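Tryptophan halogenase (Shewanella frigidimarina, PDB 2PYX) is probably a flavin-dependent tryptophan halogenase that uses FAD in a monooxygenase-type reaction. Local coordinates at residues A[340-345]-A[392-397]; A[404-409]-A[433-438]. All coordinates share one frame; numbering follows the deposited sequence. Where two conformers were deposited one is given.

Contact 1: residues A[340-345]-A[392-397]; sequences AKCWQN and RVNERY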
loop_
_atom_site.group_PDB
_atom_site.type_symbol
_atom_site.label_atom_id
_atom_site.label_comp_id
_atom_site.label_asym_id
_atom_site.label_seq_id
_atom_site.Cartn_x
_atom_site.Cartn_y
_atom_site.Cartn_z
ATOM N N ALA A 340 12.903 -7.742 -12.236
ATOM C CA ALA A 340 13.807 -6.664 -12.630
ATOM C C ALA A 340 13.118 -5.544 -13.455
ATOM O O ALA A 340 13.561 -4.393 -13.434
ATOM C CB ALA A 340 14.973 -7.254 -13.403
ATOM N N LYS A 341 12.106 -5.938 -14.232
ATOM C CA LYS A 341 11.265 -5.051 -15.024
ATOM C C LYS A 341 9.816 -5.452 -14.752
ATOM O O LYS A 341 9.571 -6.629 -14.474
ATOM C CB LYS A 341 11.556 -5.290 -16.525
ATOM C CG LYS A 341 12.891 -4.834 -17.017
ATOM C CD LYS A 341 13.326 -5.504 -18.296
ATOM C CE LYS A 341 12.815 -4.845 -19.485
ATOM N NZ LYS A 341 13.546 -5.387 -20.697
ATOM N N CYS A 342 8.864 -4.539 -14.867
ATOM C CA CYS A 342 7.432 -4.913 -14.885
ATOM C C CYS A 342 6.867 -5.074 -16.302
ATOM O O CYS A 342 5.777 -5.621 -16.437
ATOM C CB CYS A 342 6.534 -3.928 -14.148
ATOM S SG CYS A 342 6.380 -2.296 -14.866
ATOM N N TRP A 343 7.585 -4.635 -17.325
ATOM C CA TRP A 343 7.061 -4.604 -18.688
ATOM C C TRP A 343 8.133 -5.160 -19.645
ATOM O O TRP A 343 9.215 -4.610 -19.746
ATOM C CB TRP A 343 6.676 -3.182 -19.076
ATOM C CG TRP A 343 5.888 -3.012 -20.336
ATOM C CD1 TRP A 343 5.841 -3.847 -21.414
ATOM C CD2 TRP A 343 5.048 -1.888 -20.637
ATOM N NE1 TRP A 343 4.991 -3.306 -22.384
ATOM C CE2 TRP A 343 4.503 -2.109 -21.937
ATOM C CE3 TRP A 343 4.713 -0.708 -19.948
ATOM C CZ2 TRP A 343 3.648 -1.211 -22.527
ATOM C CZ3 TRP A 343 3.857 0.176 -20.526
ATOM C CH2 TRP A 343 3.332 -0.076 -21.820
ATOM N N GLN A 344 7.841 -6.310 -20.254
ATOM C CA GLN A 344 8.763 -6.969 -21.183
ATOM C C GLN A 344 7.954 -7.308 -22.431
ATOM O O GLN A 344 6.882 -7.904 -22.329
ATOM C CB GLN A 344 9.311 -8.258 -20.543
ATOM C CG GLN A 344 10.257 -9.059 -21.431
ATOM C CD GLN A 344 11.524 -8.289 -21.728
ATOM O OE1 GLN A 344 12.270 -7.881 -20.816
ATOM N NE2 GLN A 344 11.787 -8.066 -23.015
ATOM N N ASN A 345 8.494 -6.966 -23.595
ATOM C CA ASN A 345 7.778 -7.117 -24.844
ATOM C C ASN A 345 6.408 -6.436 -24.658
ATOM O O ASN A 345 6.341 -5.238 -24.321
ATOM C CB ASN A 345 7.717 -8.603 -25.228
ATOM C CG ASN A 345 9.050 -9.148 -25.678
ATOM O OD1 ASN A 345 9.940 -9.400 -24.866
ATOM N ND2 ASN A 345 9.212 -9.294 -26.987
ATOM N N ARG A 392 10.546 3.734 -20.082
ATOM C CA ARG A 392 10.418 4.781 -19.066
ATOM C C ARG A 392 9.525 4.317 -17.901
ATOM O O ARG A 392 9.758 4.673 -16.738
ATOM C CB ARG A 392 9.983 6.116 -19.678
ATOM C CG ARG A 392 8.560 6.163 -20.192
ATOM C CD ARG A 392 8.462 7.374 -21.161
ATOM N NE ARG A 392 7.113 7.673 -21.578
ATOM C CZ ARG A 392 6.791 8.594 -22.471
ATOM N NH1 ARG A 392 7.747 9.238 -23.108
ATOM N NH2 ARG A 392 5.508 8.818 -22.750
ATOM N N VAL A 393 8.533 3.484 -18.195
ATOM C CA VAL A 393 7.729 2.884 -17.134
ATOM C C VAL A 393 8.595 1.966 -16.277
ATOM O O VAL A 393 8.478 1.983 -15.018
ATOM C CB VAL A 393 6.489 2.146 -17.696
ATOM C CG1 VAL A 393 5.786 1.280 -16.646
ATOM C CG2 VAL A 393 5.540 3.141 -18.265
ATOM N N ASN A 394 9.434 1.158 -16.910
ATOM C CA ASN A 394 10.355 0.313 -16.132
ATOM C C ASN A 394 11.317 1.112 -15.280
ATOM O O ASN A 394 11.627 0.699 -14.170
ATOM C CB ASN A 394 11.157 -0.674 -17.011
ATOM C CG ASN A 394 10.327 -1.843 -17.504
ATOM O OD1 ASN A 394 9.508 -2.409 -16.753
ATOM N ND2 ASN A 394 10.554 -2.261 -18.748
ATOM N N GLU A 395 11.809 2.230 -15.770
ATOM C CA GLU A 395 12.731 3.030 -14.988
ATOM C C GLU A 395 12.007 3.536 -13.741
ATOM O O GLU A 395 12.545 3.486 -12.617
ATOM C CB GLU A 395 13.245 4.183 -15.824
ATOM C CG GLU A 395 14.069 5.160 -15.052
ATOM C CD GLU A 395 14.693 6.165 -15.954
ATOM O OE1 GLU A 395 13.952 7.018 -16.460
ATOM O OE2 GLU A 395 15.916 6.086 -16.173
ATOM N N ARG A 396 10.775 4.022 -13.904
ATOM C CA ARG A 396 10.018 4.543 -12.753
ATOM C C ARG A 396 9.689 3.418 -11.784
ATOM O O ARG A 396 9.792 3.600 -10.557
ATOM C CB ARG A 396 8.714 5.262 -13.170
ATOM C CG ARG A 396 7.948 5.905 -12.042
ATOM C CD ARG A 396 8.670 7.031 -11.312
ATOM N NE ARG A 396 9.016 8.149 -12.204
ATOM C CZ ARG A 396 8.153 9.015 -12.730
ATOM N NH1 ARG A 396 6.874 8.949 -12.497
ATOM N NH2 ARG A 396 8.598 9.978 -13.521
ATOM N N TYR A 397 9.312 2.266 -12.320
ATOM C CA TYR A 397 9.058 1.061 -11.504
ATOM C C TYR A 397 10.263 0.688 -10.658
ATOM O O TYR A 397 10.136 0.415 -9.433
ATOM C CB TYR A 397 8.664 -0.062 -12.436
ATOM C CG TYR A 397 8.795 -1.453 -11.926
ATOM C CD1 TYR A 397 7.738 -2.076 -11.280
ATOM C CD2 TYR A 397 9.949 -2.182 -12.126
ATOM C CE1 TYR A 397 7.843 -3.416 -10.821
ATOM C CE2 TYR A 397 10.063 -3.494 -11.686
ATOM C CZ TYR A 397 9.018 -4.098 -10.996
ATOM O OH TYR A 397 9.086 -5.427 -10.566
#

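Contact 2: residues A[404-409]-A[433-438]; sequences IIDFLK and PDSLQA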
loop_
_atom_site.group_PDB
_atom_site.type_symbol
_atom_site.label_atom_id
_atom_site.label_comp_id
_atom_site.label_asym_id
_atom_site.label_seq_id
_atom_site.Cartn_x
_atom_site.Cartn_y
_atom_site.Cartn_z
ATOM N N ILE A 404 10.811 1.690 -2.024
ATOM C CA ILE A 404 10.039 0.853 -1.095
ATOM C C ILE A 404 11.023 0.089 -0.212
ATOM O O ILE A 404 10.893 0.045 1.002
ATOM C CB ILE A 404 9.134 -0.115 -1.880
ATOM C CG1 ILE A 404 7.948 0.625 -2.480
ATOM C CG2 ILE A 404 8.692 -1.249 -0.977
ATOM C CD1 ILE A 404 7.288 -0.096 -3.585
ATOM N N ILE A 405 12.035 -0.535 -0.805
ATOM C CA ILE A 405 12.951 -1.344 -0.024
ATOM C C ILE A 405 13.677 -0.463 1.010
ATOM O O ILE A 405 13.817 -0.801 2.203
ATOM C CB ILE A 405 13.925 -2.137 -0.890
ATOM C CG1 ILE A 405 13.181 -3.120 -1.799
ATOM C CG2 ILE A 405 14.944 -2.888 0.007
ATOM C CD1 ILE A 405 12.296 -4.080 -1.057
ATOM N N ASP A 406 14.119 0.701 0.561
ATOM C CA ASP A 406 14.869 1.574 1.438
ATOM C C ASP A 406 13.973 2.115 2.553
ATOM O O ASP A 406 14.388 2.213 3.713
ATOM C CB ASP A 406 15.448 2.772 0.659
ATOM C CG ASP A 406 16.632 2.400 -0.197
ATOM O OD1 ASP A 406 17.087 1.227 -0.198
ATOM O OD2 ASP A 406 17.132 3.348 -0.896
ATOM N N PHE A 407 12.751 2.497 2.201
ATOM C CA PHE A 407 11.831 3.063 3.189
ATOM C C PHE A 407 11.474 2.011 4.244
ATOM O O PHE A 407 11.475 2.291 5.446
ATOM C CB PHE A 407 10.569 3.650 2.533
ATOM C CG PHE A 407 9.636 4.315 3.517
ATOM C CD1 PHE A 407 10.107 5.243 4.426
ATOM C CD2 PHE A 407 8.292 3.989 3.546
ATOM C CE1 PHE A 407 9.235 5.867 5.335
ATOM C CE2 PHE A 407 7.422 4.614 4.430
ATOM C CZ PHE A 407 7.900 5.544 5.323
ATOM N N LEU A 408 11.143 0.802 3.796
ATOM C CA LEU A 408 10.851 -0.276 4.755
ATOM C C LEU A 408 12.051 -0.567 5.618
ATOM O O LEU A 408 11.953 -0.637 6.830
ATOM C CB LEU A 408 10.399 -1.527 4.030
ATOM C CG LEU A 408 8.901 -1.585 3.725
ATOM C CD1 LEU A 408 8.353 -0.374 2.975
ATOM C CD2 LEU A 408 8.555 -2.885 3.001
ATOM N N LYS A 409 13.223 -0.705 4.998
ATOM C CA LYS A 409 14.439 -1.012 5.769
ATOM C C LYS A 409 14.735 0.058 6.819
ATOM O O LYS A 409 15.208 -0.256 7.925
ATOM C CB LYS A 409 15.621 -1.174 4.830
ATOM C CG LYS A 409 16.948 -1.509 5.526
ATOM C CD LYS A 409 16.861 -2.859 6.326
ATOM C CE LYS A 409 18.225 -3.229 6.876
ATOM N NZ LYS A 409 18.348 -4.689 7.280
ATOM N N PRO A 433 20.881 -1.312 1.982
ATOM C CA PRO A 433 21.221 -0.851 0.623
ATOM C C PRO A 433 22.152 0.357 0.602
ATOM O O PRO A 433 22.024 1.217 1.444
ATOM C CB PRO A 433 19.868 -0.573 0.003
ATOM C CG PRO A 433 18.908 -1.455 0.758
ATOM C CD PRO A 433 19.433 -1.470 2.148
ATOM N N ASP A 434 23.057 0.409 -0.368
ATOM C CA ASP A 434 23.966 1.525 -0.432
ATOM C C ASP A 434 23.213 2.843 -0.516
ATOM O O ASP A 434 23.659 3.835 0.057
ATOM C CB ASP A 434 24.845 1.423 -1.684
ATOM C CG ASP A 434 25.810 0.289 -1.642
ATOM O OD1 ASP A 434 26.111 -0.252 -0.557
ATOM O OD2 ASP A 434 26.321 -0.016 -2.757
ATOM N N SER A 435 22.108 2.880 -1.260
ATOM C CA SER A 435 21.330 4.118 -1.380
ATOM C C SER A 435 20.838 4.597 -0.010
ATOM O O SER A 435 20.880 5.810 0.325
ATOM C CB SER A 435 20.159 3.899 -2.346
ATOM O OG SER A 435 19.453 2.720 -1.980
ATOM N N LEU A 436 20.392 3.657 0.816
ATOM C CA LEU A 436 19.921 4.004 2.167
ATOM C C LEU A 436 21.084 4.366 3.066
ATOM O O LEU A 436 20.975 5.279 3.896
ATOM C CB LEU A 436 19.142 2.851 2.788
ATOM C CG LEU A 436 18.556 3.119 4.186
ATOM C CD1 LEU A 436 17.629 4.336 4.255
ATOM C CD2 LEU A 436 17.806 1.903 4.669
ATOM N N GLN A 437 22.206 3.665 2.951
ATOM C CA GLN A 437 23.387 4.034 3.750
ATOM C C GLN A 437 23.752 5.506 3.501
ATOM O O GLN A 437 24.112 6.227 4.427
ATOM C CB GLN A 437 24.569 3.139 3.407
ATOM C CG GLN A 437 24.479 1.704 3.904
ATOM C CD GLN A 437 25.730 0.867 3.615
ATOM O OE1 GLN A 437 26.853 1.374 3.662
ATOM N NE2 GLN A 437 25.539 -0.411 3.328
ATOM N N ALA A 438 23.677 5.930 2.241
ATOM C CA ALA A 438 24.018 7.319 1.922
ATOM C C ALA A 438 23.073 8.285 2.603
ATOM O O ALA A 438 23.473 9.342 3.126
ATOM C CB ALA A 438 24.042 7.552 0.432
#

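Contact 1: residues A[340-345]-A[392-397]
Asn-394 has its CG anti to its own carbonyl carbon (chi1 -75°), which directs CG off helix 383-413; its amide then meets the backbone of Cys-342 and Trp-343. Tyr-397, one helical turn on, has CG anti to its backbone N (chi1 160°). Its ring packs on Cys-342. Both ends of the Asn-394 amide bond the backbone of Trp-343. ND2 donates to Trp-343 O at 2.9 Å, almost straight and in the plane of both groups, on a carbonyl lone pair. OD1 takes Trp-343 N at 3.0 Å, also in plane and on a lone pair, but this bond is clearly bent. Cys-342 N also approaches OD1, in a weak, bent bond. The three bonds hold the buried amide flat and fix which end is oxygen and which nitrogen. Cys-342 CB lies over one face of the Tyr-397 ring, 3.8 Å from the ring centroid, a CH-pi contact. Cys-342 SG meets the same ring obliquely as a sulfur-aromatic contact and touches Val-393 CG1 at 4.0 Å. Val-393 CG1 also sits at the edge of the Trp-343 indole, near its plane, 4.0 Å from CE3. The Lys-341 side chain crosses the amide obliquely, with CE 3.5 Å from Asn-394 ND2. Its NZ turns away to Gln-344 OE1. The Tyr-397 hydroxyl is hydrogen-bonded to Arg-339 O, just before the segment. Asparagine thus pairs with strand backbone much as a neighbouring strand would, but from a helix. Strand 343-344 is one of the two outermost strands, within this chain, of the six-stranded mixed sheet that also contains strand 9-13. It runs antiparallel to strand 347-349. Helix 383-413 packs against it, while helix 363-377 touches Trp-343, Val-393 and Tyr-397.

Contact 2: residues A[404-409]-A[433-438]
Asp-406 and Ser-435 are joined by the one hydrogen bond found between residues 404-409 and 433-438, and the aspartate can be followed outward atom by atom. From CB the chain goes to CG, set anti to the carbonyl carbon (chi1 -75°), and CG lies 3.9 Å from Leu-436 CB. OD1 rests against the proline ring, 3.3 Å from Pro-433 CB and slightly farther from its CG. OD2 accepts the hydroxyl of Ser-435 OG at 2.6 Å through its syn lone pair. The same hydroxyl also lies near OD1, but the hydrogen bond is to OD2. Ser-435 CB points toward helix 383-413 and brings OG to OD2. One residue on from the serine, Leu-436 CD2 lies 3.6 Å from Asp-406 O and also 3.6 Å from Lys-409 CG. The Leu-436 and Lys-409 side chains cross at about a right angle. The bend of Lys-409 at chi2 (60°) places CD, and the chain beyond leads away to NZ, which bonds Val-250 O, Ser-431 OG and His-426 ND1. An alanine at Asp-406 would probably leave the Ser-435 hydroxyl without its carboxylate partner and open a gap beside Pro-433. Pro-433 is the N-cap residue of helix 434-443, so the carboxylate lies near the first turn, where its charge may be favoured by the helix dipole. The two helix segments cross at -54°, their axes 9.6 Å apart. Val-250 of the short helix 248-251 touches Ile-405 and Pro-433, and helix 462-471 packs on Phe-407 of helix 383-413.

Overall arrangement
Contacts 1 and 2 share the long helix 383-413. Contact 1 uses residues 392-397 of it and contact 2 uses residues 404-409, nearer its C-terminal end. Their centres are about 20 Å apart and their nearest atoms about 7 Å, without touching. Both segments of contact 1 precede both segments of contact 2 in the chain. The helix therefore links the edge strand 343-344 of the sheet, whose strand 9-13 leads into the predicted FAD-binding glycines, to helix 434-443. In contact 2, the Lys-409 side chain lies about 10 Å from that of Glu-361, a predicted tryptophan-binding residue. One helix thus spans from the probable flavin-binding sheet toward the probable substrate site.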